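Local coordinates for protein histidinol-phosphatase (Bordetella pertussis, PDB 3FVV) that probably removes phosphate from histidinol phosphate to give histidinol, the direct precursor of histidine, as a magnesium-dependent hydrolase of the HAD-like superfamily, at residues L113-S119 with H133-P139; L11-L15 with A202-S206; Q23-L28 with W80-F84; L66-A70 with R145-I150. One frame throughout, in Å; residues are numbered along the deposited sequence.

In the fold
Interactions 1 and 2 meet at the probable phosphate site of the HAD core, where loops 113-119 and 11-15 bind the same sulfate. Their centres lie about 16 Å apart, yet T117 OG1 is 2.6 Å from D12 OD2. Interaction 3 lies within the helices inserted between strands 5-9 and 110-115, as in C1-type HAD caps; interaction 4 joins the end of one of them, helix 58-70, to strand 145-147 of the core sheet. Their centres are about 15 Å apart, and A25 CB is 3.7 Å from L68 CD1. Interaction 4 also touches interaction 1, P139 CB 3.7 Å from L66 CD2, but stays about 12 Å from interaction 2 between nearest atoms.

Interaction 1. Residues L113-S119 with H133-P139. With SO4 (sulfate ion), chain C.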
loop_
_atom_site.group_PDB
_atom_site.type_symbol
_atom_site.label_atom_id
_atom_site.label_comp_id
_atom_site.label_asym_id
_atom_site.label_seq_id
_atom_site.Cartn_x
_atom_site.Cartn_y
_atom_site.Cartn_z
ATOM N N LEU A 113 3.598 -7.271 -1.967
ATOM C CA LEU A 113 2.671 -6.225 -1.613
ATOM C C LEU A 113 3.065 -4.948 -2.371
ATOM O O LEU A 113 4.236 -4.516 -2.314
ATOM C CB LEU A 113 2.669 -6.040 -0.092
ATOM C CG LEU A 113 1.582 -5.241 0.619
ATOM C CD1 LEU A 113 0.211 -5.885 0.581
ATOM C CD2 LEU A 113 1.983 -5.007 2.113
ATOM N N VAL A 114 2.090 -4.389 -3.113
ATOM C CA VAL A 114 2.329 -3.205 -3.927
ATOM C C VAL A 114 1.397 -2.086 -3.494
ATOM O O VAL A 114 0.172 -2.131 -3.783
ATOM C CB VAL A 114 2.128 -3.504 -5.451
ATOM C CG1 VAL A 114 2.745 -2.349 -6.274
ATOM C CG2 VAL A 114 2.747 -4.852 -5.835
ATOM N N THR A 115 1.959 -1.079 -2.827
ATOM C CA THR A 115 1.164 -0.106 -2.108
ATOM C C THR A 115 1.760 1.305 -2.129
ATOM O O THR A 115 2.967 1.477 -2.014
ATOM C CB THR A 115 0.991 -0.588 -0.621
ATOM O OG1 THR A 115 0.301 0.404 0.137
ATOM C CG2 THR A 115 2.342 -0.858 0.014
ATOM N N ALA A 116 0.883 2.313 -2.236
ATOM C CA ALA A 116 1.283 3.719 -2.185
ATOM C C ALA A 116 1.631 4.105 -0.770
ATOM O O ALA A 116 2.313 5.092 -0.574
ATOM C CB ALA A 116 0.187 4.649 -2.688
ATOM N N THR A 117 1.152 3.370 0.228
ATOM C CA THR A 117 1.464 3.763 1.608
ATOM C C THR A 117 2.965 3.464 1.846
ATOM O O THR A 117 3.460 2.427 1.485
ATOM C CB THR A 117 0.495 3.147 2.610
ATOM O OG1 THR A 117 -0.824 3.690 2.398
ATOM C CG2 THR A 117 0.903 3.447 4.091
ATOM N N ASN A 118 3.677 4.420 2.427
ATOM C CA ASN A 118 5.140 4.359 2.483
ATOM C C ASN A 118 5.705 3.119 3.186
ATOM O O ASN A 118 5.072 2.567 4.136
ATOM C CB ASN A 118 5.712 5.678 3.039
ATOM C CG ASN A 118 5.606 5.807 4.547
ATOM O OD1 ASN A 118 6.406 5.202 5.262
ATOM N ND2 ASN A 118 4.711 6.684 5.033
ATOM N N SER A 119 6.874 2.676 2.686
ATOM C CA SER A 119 7.515 1.469 3.153
ATOM C C SER A 119 7.883 1.436 4.668
ATOM O O SER A 119 7.895 0.378 5.257
ATOM C CB SER A 119 8.738 1.102 2.292
ATOM O OG SER A 119 9.706 2.130 2.357
ATOM N N HIS A 133 8.259 -9.586 -0.201
ATOM C CA HIS A 133 8.610 -8.476 -1.136
ATOM C C HIS A 133 7.623 -7.367 -0.991
ATOM O O HIS A 133 6.396 -7.623 -1.003
ATOM C CB HIS A 133 8.581 -8.999 -2.569
ATOM C CG HIS A 133 9.601 -10.074 -2.807
ATOM N ND1 HIS A 133 10.956 -9.795 -2.865
ATOM C CD2 HIS A 133 9.483 -11.416 -2.886
ATOM C CE1 HIS A 133 11.622 -10.929 -2.999
ATOM N NE2 HIS A 133 10.748 -11.926 -3.015
ATOM N N LEU A 134 8.133 -6.143 -0.920
ATOM C CA LEU A 134 7.298 -4.951 -0.735
ATOM C C LEU A 134 7.671 -3.938 -1.794
ATOM O O LEU A 134 8.829 -3.572 -1.915
ATOM C CB LEU A 134 7.594 -4.304 0.598
ATOM C CG LEU A 134 6.845 -2.992 0.914
ATOM C CD1 LEU A 134 5.342 -3.172 1.000
ATOM C CD2 LEU A 134 7.372 -2.401 2.191
ATOM N N ILE A 135 6.688 -3.456 -2.516
ATOM C CA ILE A 135 6.924 -2.495 -3.554
ATOM C C ILE A 135 6.051 -1.293 -3.164
ATOM O O ILE A 135 4.864 -1.164 -3.570
ATOM C CB ILE A 135 6.592 -3.091 -4.949
ATOM C CG1 ILE A 135 7.440 -4.357 -5.253
ATOM C CG2 ILE A 135 6.819 -2.055 -6.046
ATOM C CD1 ILE A 135 6.771 -5.348 -6.237
ATOM N N ALA A 136 6.641 -0.441 -2.329
ATOM C CA ALA A 136 5.943 0.693 -1.701
ATOM C C ALA A 136 6.649 2.008 -1.994
ATOM O O ALA A 136 7.812 2.022 -2.319
ATOM C CB ALA A 136 5.855 0.510 -0.151
ATOM N N THR A 137 5.931 3.129 -1.878
ATOM C CA THR A 137 6.568 4.455 -1.984
ATOM C C THR A 137 7.617 4.493 -0.867
ATOM O O THR A 137 7.353 4.074 0.265
ATOM C CB THR A 137 5.535 5.525 -1.847
ATOM O OG1 THR A 137 4.653 5.365 -2.959
ATOM C CG2 THR A 137 6.134 7.011 -1.839
ATOM N N ASP A 138 8.818 4.917 -1.208
ATOM C CA ASP A 138 9.915 4.880 -0.270
ATOM C C ASP A 138 10.231 6.266 0.225
ATOM O O ASP A 138 10.490 7.192 -0.561
ATOM C CB ASP A 138 11.184 4.268 -0.875
ATOM C CG ASP A 138 11.015 2.760 -1.171
ATOM O OD1 ASP A 138 10.446 2.014 -0.316
ATOM O OD2 ASP A 138 11.450 2.351 -2.271
ATOM N N PRO A 139 10.296 6.396 1.546
ATOM C CA PRO A 139 10.695 7.666 2.108
ATOM C C PRO A 139 12.201 7.821 2.054
ATOM O O PRO A 139 12.922 6.897 2.418
ATOM C CB PRO A 139 10.202 7.586 3.576
ATOM C CG PRO A 139 9.918 6.256 3.869
ATOM C CD PRO A 139 10.019 5.375 2.572
HETATM S S SO4 C . -2.680 1.422 -1.537
HETATM O O1 SO4 C . -2.368 0.108 -0.856
HETATM O O2 SO4 C . -1.772 1.721 -2.711
HETATM O O3 SO4 C . -4.102 1.364 -1.837
HETATM O O4 SO4 C . -2.482 2.548 -0.612
#
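Strands 113-115 and 133-136 run parallel, their axes 4.7 Å apart, pairing L113 with L134, V114 with I135 and T115 with A136. The backbone ladder runs from L113 N to H133 O (3.0 Å), I135 N to L113 O (2.7 Å) and T115 N to I135 O (3.0 Å), then frays into a weak bond from T137 N to T115 O (3.4 Å). A link closes the end, S119 N giving to T137 O (2.8 Å). Among side chains, S119 OG donates to D138 OD1 (2.8 Å), while T137 OG1, whose stronger partner is S155, makes a weak bond to A116 O (3.4 Å). Apolar packing occupies both faces: L113 CD2 meets L134 CD1 (4.0 Å) on one, V114 CG2 meets I135 CD1 (4.1 Å) on the other, against helix 158-170. N118 N-caps helix 119-128, the crossover of this beta-alpha-beta unit. At the strand tip T115 OG1 accepts from T117 N (3.1 Å) in an ST turn and donates to sulfate O1 (2.9 Å), with A116 N giving to O2 (2.8 Å). T115 matches the Thr/Ser of HAD motif II, and donors converging on one anion are what a phosphate-binding pocket requires.

Interaction 2. Residues L11-L15 with A202-S206. With SO4 (sulfate ion), chain C.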
loop_
_atom_site.group_PDB
_atom_site.type_symbol
_atom_site.label_atom_id
_atom_site.label_comp_id
_atom_site.label_asym_id
_atom_site.label_seq_id
_atom_site.Cartn_x
_atom_site.Cartn_y
_atom_site.Cartn_z
ATOM N N LEU A 11 -2.668 -3.102 -0.771
ATOM C CA LEU A 11 -2.903 -3.179 0.668
ATOM C C LEU A 11 -4.199 -2.493 1.137
ATOM O O LEU A 11 -5.128 -3.171 1.603
ATOM C CB LEU A 11 -1.730 -2.589 1.453
ATOM C CG LEU A 11 -1.860 -2.606 2.973
ATOM C CD1 LEU A 11 -1.938 -4.006 3.455
ATOM C CD2 LEU A 11 -0.641 -1.836 3.682
ATOM N N ASP A 12 -4.277 -1.175 0.999
ATOM C CA ASP A 12 -5.324 -0.426 1.696
ATOM C C ASP A 12 -6.662 -0.699 1.075
ATOM O O ASP A 12 -6.829 -0.492 -0.099
ATOM C CB ASP A 12 -4.988 1.068 1.741
ATOM C CG ASP A 12 -3.657 1.337 2.459
ATOM O OD1 ASP A 12 -3.420 0.807 3.556
ATOM O OD2 ASP A 12 -2.799 2.026 1.910
ATOM N N HIS A 13 -7.584 -1.236 1.879
ATOM C CA HIS A 13 -8.947 -1.602 1.451
ATOM C C HIS A 13 -8.980 -2.848 0.607
ATOM O O HIS A 13 -10.039 -3.267 0.197
ATOM C CB HIS A 13 -9.625 -0.464 0.714
ATOM C CG HIS A 13 -9.767 0.756 1.558
ATOM N ND1 HIS A 13 -10.566 0.782 2.674
ATOM C CD2 HIS A 13 -9.169 1.966 1.493
ATOM C CE1 HIS A 13 -10.483 1.969 3.246
ATOM N NE2 HIS A 13 -9.645 2.710 2.547
ATOM N N THR A 14 -7.833 -3.462 0.362
ATOM C CA THR A 14 -7.767 -4.742 -0.368
ATOM C C THR A 14 -7.469 -5.833 0.640
ATOM O O THR A 14 -8.278 -6.697 0.855
ATOM C CB THR A 14 -6.650 -4.692 -1.454
ATOM O OG1 THR A 14 -7.056 -3.764 -2.461
ATOM C CG2 THR A 14 -6.390 -6.082 -2.097
ATOM N N LEU A 15 -6.304 -5.777 1.278
ATOM C CA LEU A 15 -5.970 -6.768 2.298
ATOM C C LEU A 15 -6.383 -6.305 3.687
ATOM O O LEU A 15 -6.554 -7.134 4.549
ATOM C CB LEU A 15 -4.490 -7.157 2.229
ATOM C CG LEU A 15 -4.001 -8.005 1.032
ATOM C CD1 LEU A 15 -2.556 -8.389 1.255
ATOM C CD2 LEU A 15 -4.883 -9.261 0.824
ATOM N N ALA A 202 -10.604 -7.570 -8.876
ATOM C CA ALA A 202 -11.145 -6.422 -8.214
ATOM C C ALA A 202 -11.587 -6.931 -6.847
ATOM O O ALA A 202 -12.512 -7.752 -6.750
ATOM C CB ALA A 202 -12.310 -5.902 -8.997
ATOM N N ALA A 203 -10.893 -6.482 -5.816
ATOM C CA ALA A 203 -11.100 -6.918 -4.434
ATOM C C ALA A 203 -11.744 -5.771 -3.674
ATOM O O ALA A 203 -11.196 -4.657 -3.635
ATOM C CB ALA A 203 -9.777 -7.306 -3.784
ATOM N N ASN A 204 -12.903 -6.033 -3.076
ATOM C CA ASN A 204 -13.662 -5.007 -2.403
ATOM C C ASN A 204 -13.801 -3.753 -3.306
ATOM O O ASN A 204 -13.582 -2.642 -2.842
ATOM C CB ASN A 204 -13.012 -4.632 -1.049
ATOM C CG ASN A 204 -12.596 -5.863 -0.220
ATOM O OD1 ASN A 204 -13.419 -6.733 0.043
ATOM N ND2 ASN A 204 -11.300 -5.958 0.130
ATOM N N PRO A 205 -14.136 -3.912 -4.585
ATOM C CA PRO A 205 -14.054 -2.765 -5.441
ATOM C C PRO A 205 -14.951 -1.588 -5.082
ATOM O O PRO A 205 -16.028 -1.772 -4.522
ATOM C CB PRO A 205 -14.499 -3.322 -6.798
ATOM C CG PRO A 205 -15.366 -4.534 -6.392
ATOM C CD PRO A 205 -14.551 -5.098 -5.329
ATOM N N SER A 206 -14.480 -0.390 -5.423
ATOM C CA SER A 206 -15.251 0.815 -5.386
ATOM C C SER A 206 -16.298 0.651 -6.479
ATOM O O SER A 206 -16.161 -0.210 -7.365
ATOM C CB SER A 206 -14.333 2.049 -5.708
ATOM O OG SER A 206 -13.899 2.002 -7.072
HETATM S S SO4 C . -2.680 1.422 -1.537
HETATM O O1 SO4 C . -2.368 0.108 -0.856
HETATM O O2 SO4 C . -1.772 1.721 -2.711
HETATM O O3 SO4 C . -4.102 1.364 -1.837
HETATM O O4 SO4 C . -2.482 2.548 -0.612
#
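T14 lays its methyl against A203, CG2 to CB 4.0 Å, where the loop after strand 5-9 passes the end of strand 199-203. Alongside, N204 carries the hydrogen bond of the pair, ND2 donating to H13 O at 3.0 Å; T14 O lies 3.2 Å from the same ND2. Both H13 and N204 have positive phi, so each segment bends sharply here, and the other end of the amide, N204 OD1, accepts from F224 N. The loop itself is a tight turn, L11 O accepting from T14 N (3.0 Å) and L15 N (2.9 Å). With D10 it spells DLDHT, the DxDxT signature (motif I) of HAD hydrolases, in which the first aspartate is normally the nucleophile and the second the general acid-base. The sulfate, probably from the crystallisation liquor, sits where phosphate would be expected: L11 N and D12 N donate to its O1 at 3.2 and 3.0 Å, and D12 OD2 is 2.6 Å from O4. T14 OG1 is hydrogen-bonded to D10 OD2.

Interaction 3. Residues Q23-L28 with W80-F84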
loop_
_atom_site.group_PDB
_atom_site.type_symbol
_atom_site.label_atom_id
_atom_site.label_comp_id
_atom_site.label_asym_id
_atom_site.label_seq_id
_atom_site.Cartn_x
_atom_site.Cartn_y
_atom_site.Cartn_z
ATOM N N GLN A 23 -4.877 6.054 8.792
ATOM C CA GLN A 23 -4.942 5.548 10.195
ATOM C C GLN A 23 -3.608 5.821 10.931
ATOM O O GLN A 23 -3.584 6.202 12.103
ATOM C CB GLN A 23 -5.292 4.077 10.235
ATOM C CG GLN A 23 -6.643 3.787 9.699
ATOM C CD GLN A 23 -7.712 4.438 10.564
ATOM O OE1 GLN A 23 -7.553 4.586 11.791
ATOM N NE2 GLN A 23 -8.794 4.806 9.942
ATOM N N TRP A 24 -2.502 5.698 10.225
ATOM C CA TRP A 24 -1.233 6.063 10.831
ATOM C C TRP A 24 -1.140 7.549 11.188
ATOM O O TRP A 24 -0.694 7.852 12.305
ATOM C CB TRP A 24 -0.095 5.618 9.920
ATOM C CG TRP A 24 1.307 6.058 10.253
ATOM C CD1 TRP A 24 2.032 6.916 9.498
ATOM C CD2 TRP A 24 2.135 5.752 11.418
ATOM N NE1 TRP A 24 3.271 7.100 10.057
ATOM C CE2 TRP A 24 3.362 6.416 11.236
ATOM C CE3 TRP A 24 1.980 4.962 12.531
ATOM C CZ2 TRP A 24 4.432 6.302 12.120
ATOM C CZ3 TRP A 24 3.037 4.845 13.418
ATOM C CH2 TRP A 24 4.261 5.503 13.197
ATOM N N ALA A 25 -1.533 8.452 10.271
ATOM C CA ALA A 25 -1.587 9.888 10.561
ATOM C C ALA A 25 -2.483 10.164 11.736
ATOM O O ALA A 25 -2.156 10.935 12.678
ATOM C CB ALA A 25 -2.113 10.661 9.335
ATOM N N ASP A 26 -3.642 9.523 11.707
ATOM C CA ASP A 26 -4.613 9.728 12.744
ATOM C C ASP A 26 -4.121 9.158 14.063
ATOM O O ASP A 26 -4.381 9.725 15.120
ATOM C CB ASP A 26 -5.946 9.071 12.375
ATOM C CG ASP A 26 -7.025 9.410 13.365
ATOM O OD1 ASP A 26 -7.252 10.609 13.590
ATOM O OD2 ASP A 26 -7.598 8.487 13.934
ATOM N N PHE A 27 -3.401 8.043 14.000
ATOM C CA PHE A 27 -2.822 7.431 15.187
ATOM C C PHE A 27 -1.792 8.366 15.833
ATOM O O PHE A 27 -1.787 8.567 17.053
ATOM C CB PHE A 27 -2.215 6.080 14.842
ATOM C CG PHE A 27 -1.273 5.548 15.884
ATOM C CD1 PHE A 27 -1.744 4.722 16.893
ATOM C CD2 PHE A 27 0.068 5.828 15.842
ATOM C CE1 PHE A 27 -0.923 4.228 17.826
ATOM C CE2 PHE A 27 0.895 5.329 16.802
ATOM C CZ PHE A 27 0.403 4.533 17.790
ATOM N N LEU A 28 -0.925 8.960 15.024
ATOM C CA LEU A 28 0.057 9.926 15.549
ATOM C C LEU A 28 -0.652 11.171 16.107
ATOM O O LEU A 28 -0.289 11.657 17.204
ATOM C CB LEU A 28 1.094 10.313 14.485
ATOM C CG LEU A 28 2.016 9.200 13.960
ATOM C CD1 LEU A 28 2.762 9.715 12.750
ATOM C CD2 LEU A 28 2.979 8.751 15.010
ATOM N N TRP A 80 6.672 3.564 18.223
ATOM C CA TRP A 80 5.279 3.961 17.974
ATOM C C TRP A 80 4.561 3.139 16.911
ATOM O O TRP A 80 3.374 2.841 17.020
ATOM C CB TRP A 80 5.162 5.463 17.659
ATOM C CG TRP A 80 5.782 6.335 18.692
ATOM C CD1 TRP A 80 6.025 6.019 19.966
ATOM C CD2 TRP A 80 6.270 7.665 18.505
ATOM N NE1 TRP A 80 6.645 7.048 20.605
ATOM C CE2 TRP A 80 6.776 8.094 19.729
ATOM C CE3 TRP A 80 6.292 8.547 17.414
ATOM C CZ2 TRP A 80 7.368 9.379 19.913
ATOM C CZ3 TRP A 80 6.846 9.819 17.597
ATOM C CH2 TRP A 80 7.388 10.213 18.832
ATOM N N HIS A 81 5.282 2.745 15.879
ATOM C CA HIS A 81 4.693 1.880 14.882
ATOM C C HIS A 81 4.312 0.506 15.453
ATOM O O HIS A 81 3.333 -0.036 15.084
ATOM C CB HIS A 81 5.578 1.795 13.659
ATOM C CG HIS A 81 4.943 1.065 12.531
ATOM N ND1 HIS A 81 4.235 1.701 11.523
ATOM C CD2 HIS A 81 4.854 -0.246 12.274
ATOM C CE1 HIS A 81 3.765 0.800 10.685
ATOM N NE2 HIS A 81 4.121 -0.389 11.118
ATOM N N GLU A 82 5.105 -0.056 16.341
ATOM C CA GLU A 82 4.697 -1.300 16.988
ATOM C C GLU A 82 3.396 -1.157 17.730
ATOM O O GLU A 82 2.552 -1.992 17.679
ATOM C CB GLU A 82 5.759 -1.848 17.960
ATOM C CG GLU A 82 7.075 -2.210 17.319
ATOM C CD GLU A 82 8.212 -2.398 18.329
ATOM O OE1 GLU A 82 7.944 -2.465 19.541
ATOM O OE2 GLU A 82 9.398 -2.427 17.921
ATOM N N GLU A 83 3.197 -0.054 18.412
ATOM C CA GLU A 83 1.939 0.156 19.084
ATOM C C GLU A 83 0.788 0.246 18.070
ATOM O O GLU A 83 -0.281 -0.238 18.320
ATOM C CB GLU A 83 2.068 1.455 19.918
ATOM C CG GLU A 83 0.779 1.897 20.605
ATOM C CD GLU A 83 0.952 3.329 21.216
ATOM O OE1 GLU A 83 2.111 3.688 21.573
ATOM O OE2 GLU A 83 -0.048 4.099 21.260
ATOM N N PHE A 84 1.028 0.938 16.953
ATOM C CA PHE A 84 0.114 1.041 15.836
ATOM C C PHE A 84 -0.238 -0.337 15.283
ATOM O O PHE A 84 -1.392 -0.605 14.963
ATOM C CB PHE A 84 0.755 1.918 14.754
ATOM C CG PHE A 84 -0.030 2.033 13.453
ATOM C CD1 PHE A 84 -1.282 2.652 13.431
ATOM C CD2 PHE A 84 0.509 1.613 12.287
ATOM C CE1 PHE A 84 -1.996 2.816 12.288
ATOM C CE2 PHE A 84 -0.204 1.758 11.046
ATOM C CZ PHE A 84 -1.449 2.372 11.054
#
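Q23 opens the contact by laying its backbone on F84, Q23 C 3.7 Å from F84 CE1 and Q23 CB 4.1 Å from F84 CE1. One residue on, W24 in the t rotamer sends its indole across to helix 74-89. Its edge meets the face of F84 in an edge-to-face pair (centroids 5.2 Å apart, planes at 61°), W24 CE3 lying 3.7 Å from F84 CD2. W24 CB adds an off-centre CH-pi contact 4.2 Å from the F84 centroid, and over a face of the indole H81 ND1 approaches W24 CZ3 to 3.9 Å. A25 and D26 turn elsewhere, A25 to helix 58-70 and D26 into salt bridges with R30 and R41. F27 then points straight at the partner: F84 CB sits squarely over its face, 3.9 Å from the ring centroid, and F27 CZ reaches W80 O and E83 OE2, both at 3.5 Å. E83 has its own salt bridge to R33. L28 finishes with CD2 4.1 Å from W80 CE3. The segments cross at 115° with axes 10.9 Å apart, a wide spacing filled by the aromatic cluster of W24, F27, H81 and F84 inside the helical insertion that resembles a C1 HAD cap. With no hydrogen bond between the segments, ring contacts and apolar packing join these two helices.

Interaction 4. Residues L66-A70 with R145-I150; sequences LGLLA and RYTGRI
This is a helix-to-hairpin packing contact near the surface, joining the C-terminal end of helix 58-70 to strand 145-147 and the corner after it. Helix 66-70 and the strand run at 141°, axes 6.8 Å apart, placing G67 CA 4.4 Å from G148 CA and A70 CA 4.8 Å from Y146 CA. L66 and L69, both m,t rotamers, point at the partner. L69 CD1 lies over the face of the Y146 ring (chi1 m), 4.3 Å from its centroid, and L66 CD1 is 3.8 Å from I150 CG1. A70 CA makes a CH...O contact to Y146 O (3.3 Å), and one water donates to L69 O (2.6 Å) and accepts from Y146 N (3.0 Å). An ST turn shapes the corner, R149 N donating to T147 OG1 (3.1 Å), itself also hydrogen-bonded to E140, with G148 at phi/psi 92/-6, where a CB would jam against T147 O. Strand 145-147 pairs antiparallel with strand 133-142, whose P139 touches L66 and Y146, while L68 and L69 rest on helix 20-30.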
loop_
_atom_site.group_PDB
_atom_site.type_symbol
_atom_site.label_atom_id
_atom_site.label_comp_id
_atom_site.label_asym_id
_atom_site.label_seq_id
_atom_site.Cartn_x
_atom_site.Cartn_y
_atom_site.Cartn_z
ATOM N N LEU A 66 4.974 11.883 4.641
ATOM C CA LEU A 66 6.378 11.642 4.981
ATOM C C LEU A 66 6.886 12.674 5.949
ATOM O O LEU A 66 7.837 12.409 6.718
ATOM C CB LEU A 66 7.291 11.608 3.746
ATOM C CG LEU A 66 6.900 10.561 2.716
ATOM C CD1 LEU A 66 7.834 10.584 1.533
ATOM C CD2 LEU A 66 6.912 9.176 3.319
ATOM N N GLY A 67 6.268 13.850 5.921
ATOM C CA GLY A 67 6.635 14.914 6.826
ATOM C C GLY A 67 6.298 14.480 8.229
ATOM O O GLY A 67 6.928 14.925 9.173
ATOM N N LEU A 68 5.323 13.588 8.394
ATOM C CA LEU A 68 5.064 13.064 9.725
ATOM C C LEU A 68 6.258 12.249 10.303
ATOM O O LEU A 68 6.481 12.218 11.492
ATOM C CB LEU A 68 3.805 12.209 9.705
ATOM C CG LEU A 68 2.530 13.017 9.411
ATOM C CD1 LEU A 68 1.329 12.111 9.199
ATOM C CD2 LEU A 68 2.325 13.988 10.544
ATOM N N LEU A 69 6.986 11.573 9.424
ATOM C CA LEU A 69 8.186 10.816 9.797
ATOM C C LEU A 69 9.410 11.694 10.093
ATOM O O LEU A 69 10.242 11.380 10.975
ATOM C CB LEU A 69 8.496 9.833 8.665
ATOM C CG LEU A 69 7.423 8.804 8.236
ATOM C CD1 LEU A 69 8.049 7.932 7.113
ATOM C CD2 LEU A 69 6.877 7.907 9.366
ATOM N N ALA A 70 9.487 12.818 9.376
ATOM C CA ALA A 70 10.586 13.766 9.465
ATOM C C ALA A 70 10.620 14.445 10.833
ATOM O O ALA A 70 11.665 14.911 11.269
ATOM C CB ALA A 70 10.500 14.834 8.266
ATOM N N ARG A 145 17.734 10.097 9.491
ATOM C CA ARG A 145 16.357 10.566 9.642
ATOM C C ARG A 145 15.619 10.588 8.322
ATOM O O ARG A 145 16.236 10.680 7.245
ATOM C CB ARG A 145 16.337 11.936 10.285
ATOM C CG ARG A 145 17.054 12.952 9.456
ATOM C CD ARG A 145 16.932 14.414 9.960
ATOM N NE ARG A 145 15.626 15.063 9.711
ATOM C CZ ARG A 145 15.324 15.811 8.640
ATOM N NH1 ARG A 145 16.179 16.011 7.655
ATOM N NH2 ARG A 145 14.128 16.363 8.564
ATOM N N TYR A 146 14.298 10.436 8.410
ATOM C CA TYR A 146 13.458 10.665 7.241
ATOM C C TYR A 146 13.446 12.145 6.894
ATOM O O TYR A 146 13.316 13.002 7.773
ATOM C CB TYR A 146 12.063 10.135 7.540
ATOM C CG TYR A 146 12.138 8.666 7.618
ATOM C CD1 TYR A 146 12.422 7.910 6.489
ATOM C CD2 TYR A 146 11.982 8.010 8.807
ATOM C CE1 TYR A 146 12.495 6.513 6.557
ATOM C CE2 TYR A 146 12.097 6.644 8.876
ATOM C CZ TYR A 146 12.342 5.885 7.765
ATOM O OH TYR A 146 12.447 4.502 7.906
ATOM N N THR A 147 13.673 12.458 5.629
ATOM C CA THR A 147 13.760 13.855 5.200
ATOM C C THR A 147 12.405 14.500 4.866
ATOM O O THR A 147 12.326 15.722 4.747
ATOM C CB THR A 147 14.581 13.992 3.920
ATOM O OG1 THR A 147 13.900 13.280 2.888
ATOM C CG2 THR A 147 16.034 13.437 4.120
ATOM N N GLY A 148 11.345 13.711 4.687
ATOM C CA GLY A 148 10.097 14.264 4.144
ATOM C C GLY A 148 9.911 14.188 2.630
ATOM O O GLY A 148 8.803 14.492 2.110
ATOM N N ARG A 149 10.956 13.734 1.912
ATOM C CA ARG A 149 10.920 13.582 0.474
ATOM C C ARG A 149 10.784 12.121 0.033
ATOM O O ARG A 149 11.167 11.176 0.758
ATOM C CB ARG A 149 12.189 14.194 -0.135
ATOM C CG ARG A 149 12.462 15.650 0.323
ATOM C CD ARG A 149 13.444 16.338 -0.606
ATOM N NE ARG A 149 14.660 15.532 -0.789
ATOM C CZ ARG A 149 15.673 15.878 -1.587
ATOM N NH1 ARG A 149 15.654 17.033 -2.221
ATOM N NH2 ARG A 149 16.742 15.100 -1.701
ATOM N N ILE A 150 10.236 11.921 -1.159
ATOM C CA ILE A 150 10.111 10.582 -1.779
ATOM C C ILE A 150 11.408 10.182 -2.446
ATOM O O ILE A 150 12.007 10.988 -3.124
ATOM C CB ILE A 150 9.031 10.565 -2.866
ATOM C CG1 ILE A 150 7.671 10.828 -2.226
ATOM C CG2 ILE A 150 8.974 9.207 -3.580
ATOM C CD1 ILE A 150 6.565 11.090 -3.218
HETATM O O HOH W 1 12.676 10.478 10.932
#